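Local coordinates for uncharacterized protein TP-0789 domain-containing protein (PDB 3BUU) that is of unknown function but has a LolA-like fold and may bind lipid or lipoprotein, at residues S11-A16 / A109-D114. Sequence-based numbering, arbitrary orientation. Where two conformers were deposited one is given.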
loop_
_atom_site.group_PDB
_atom_site.type_symbol
_atom_site.label_atom_id
_atom_site.label_comp_id
_atom_site.label_asym_id
_atom_site.label_seq_id
_atom_site.Cartn_x
_atom_site.Cartn_y
_atom_site.Cartn_z
ATOM N N SER A 11 -11.160 5.020 -15.528
ATOM C CA SER A 11 -10.125 4.420 -16.370
ATOM C C SER A 11 -8.738 4.909 -16.018
ATOM O O SER A 11 -7.795 4.139 -16.074
ATOM C CB SER A 11 -10.436 4.540 -17.857
ATOM O OG SER A 11 -10.261 5.848 -18.332
ATOM N N ILE A 12 -8.612 6.176 -15.621
ATOM C CA ILE A 12 -7.340 6.721 -15.188
ATOM C C ILE A 12 -6.863 5.939 -13.958
ATOM O O ILE A 12 -5.710 5.525 -13.873
ATOM C CB ILE A 12 -7.447 8.227 -14.870
ATOM C CG1 ILE A 12 -7.760 9.029 -16.145
ATOM C CG2 ILE A 12 -6.147 8.739 -14.276
ATOM C CD1 ILE A 12 -8.216 10.442 -15.810
ATOM N N LEU A 13 -7.754 5.757 -12.989
ATOM C CA LEU A 13 -7.381 5.040 -11.777
ATOM C C LEU A 13 -6.996 3.599 -12.088
ATOM O O LEU A 13 -6.043 3.081 -11.509
ATOM C CB LEU A 13 -8.530 5.084 -10.765
ATOM C CG LEU A 13 -8.136 4.562 -9.394
ATOM C CD1 LEU A 13 -7.013 5.340 -8.758
ATOM C CD2 LEU A 13 -9.419 4.522 -8.507
ATOM N N GLU A 14 -7.757 2.953 -12.966
ATOM C CA GLU A 14 -7.442 1.577 -13.378
ATOM C C GLU A 14 -6.057 1.478 -13.983
ATOM O O GLU A 14 -5.288 0.552 -13.705
ATOM C CB GLU A 14 -8.467 1.091 -14.421
ATOM C CG GLU A 14 -9.766 0.588 -13.820
ATOM C CD GLU A 14 -10.936 0.484 -14.791
ATOM O OE1 GLU A 14 -10.888 1.007 -15.927
ATOM O OE2 GLU A 14 -11.950 -0.117 -14.376
ATOM N N LYS A 15 -5.748 2.437 -14.847
ATOM C CA LYS A 15 -4.458 2.454 -15.523
ATOM C C LYS A 15 -3.332 2.683 -14.553
ATOM O O LYS A 15 -2.277 2.030 -14.656
ATOM C CB LYS A 15 -4.427 3.435 -16.688
ATOM C CG LYS A 15 -5.352 3.000 -17.817
ATOM C CD LYS A 15 -5.597 4.008 -18.898
ATOM C CE LYS A 15 -6.643 3.461 -19.882
ATOM N NZ LYS A 15 -6.175 2.203 -20.524
ATOM N N ALA A 16 -3.520 3.590 -13.611
ATOM C CA ALA A 16 -2.498 3.809 -12.585
ATOM C C ALA A 16 -2.316 2.553 -11.705
ATOM O O ALA A 16 -1.179 2.148 -11.396
ATOM C CB ALA A 16 -2.849 5.043 -11.764
ATOM N N ALA A 109 -3.932 -4.125 -2.760
ATOM C CA ALA A 109 -3.258 -4.092 -4.047
ATOM C C ALA A 109 -3.573 -2.817 -4.801
ATOM O O ALA A 109 -2.700 -2.247 -5.464
ATOM C CB ALA A 109 -3.662 -5.302 -4.882
ATOM N N ASN A 110 -4.823 -2.377 -4.700
ATOM C CA ASN A 110 -5.359 -1.425 -5.685
ATOM C C ASN A 110 -6.192 -0.365 -5.061
ATOM O O ASN A 110 -6.834 -0.628 -4.040
ATOM C CB ASN A 110 -6.194 -2.200 -6.690
ATOM C CG ASN A 110 -5.329 -3.202 -7.461
ATOM O OD1 ASN A 110 -4.326 -2.795 -8.015
ATOM N ND2 ASN A 110 -5.653 -4.488 -7.426
ATOM N N PHE A 111 -6.228 0.833 -5.648
ATOM C CA PHE A 111 -7.208 1.826 -5.223
ATOM C C PHE A 111 -8.605 1.487 -5.758
ATOM O O PHE A 111 -9.603 1.722 -5.066
ATOM C CB PHE A 111 -6.813 3.202 -5.741
ATOM C CG PHE A 111 -5.592 3.783 -5.087
ATOM C CD1 PHE A 111 -5.570 4.090 -3.728
ATOM C CD2 PHE A 111 -4.476 4.046 -5.860
ATOM C CE1 PHE A 111 -4.404 4.652 -3.145
ATOM C CE2 PHE A 111 -3.352 4.635 -5.284
ATOM C CZ PHE A 111 -3.330 4.920 -3.921
ATOM N N THR A 112 -8.691 0.991 -6.988
ATOM C CA THR A 112 -9.991 0.646 -7.589
ATOM C C THR A 112 -10.709 -0.323 -6.676
ATOM O O THR A 112 -10.105 -1.285 -6.180
ATOM C CB THR A 112 -9.800 0.062 -8.972
ATOM O OG1 THR A 112 -9.241 1.049 -9.840
ATOM C CG2 THR A 112 -11.121 -0.388 -9.596
ATOM N N GLY A 113 -11.995 -0.054 -6.451
ATOM C CA GLY A 113 -12.846 -0.886 -5.600
ATOM C C GLY A 113 -12.964 -0.360 -4.176
ATOM O O GLY A 113 -13.942 -0.628 -3.479
ATOM N N ASP A 114 -11.953 0.368 -3.716
ATOM C CA ASP A 114 -11.967 0.932 -2.362
ATOM C C ASP A 114 -12.369 2.404 -2.337
ATOM O O ASP A 114 -12.723 2.929 -1.298
ATOM C CB ASP A 114 -10.581 0.810 -1.712
ATOM C CG ASP A 114 -10.269 -0.563 -1.170
ATOM O OD1 ASP A 114 -11.157 -1.463 -1.282
ATOM O OD2 ASP A 114 -9.131 -0.720 -0.612
#
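Leu13, on helix 9-20, packs against Phe111 and Thr112 in the loop joining helix 103-107 to strand 115-125, within a LolA-like fold, an unclosed barrel of curved antiparallel strands with helix 9-20 packed against them. The backbones come nearest at Glu14 and Thr112, whose CA atoms are 6.4 Å apart.

The apolar part rests on Leu13. Its isobutyl group reaches across to the loop because chi1 (-170°) carries CG opposite the backbone N, and it meets the Phe111 side chain at about a right angle. Leu13 CD1 lies 3.7 Å from Phe111 CB and 4.1 Å from Phe111 ring atom CD2, approaching the ring obliquely at its root, while the far end of the ring turns away from the helix. Both side chains also rest on Leu135 and Leu149 of strands 128-137 and 146-152, so helix and loop share a hydrophobic layer over these strands.

The polar part is supplied by Asp17, further along helix 9-20 and one turn after Leu13. It accepts hydrogen bonds through OD1 from Phe111 N and through OD2 from Thr112 OG1, so that one carboxylate pins two successive loop residues.

Thr112 and Glu14 add van der Waals contact. Thr112 slides past Leu13 in the opposite direction, its hydroxyl turned to the helix rather than its methyl. The aliphatic stem of exposed Glu14 approaches the same oxygen, CG standing 4.0 Å from Thr112 OG1. That hydroxyl also sits against the leucine fork, with Leu13 CG and CD2 each 3.7 Å from Thr112 OG1.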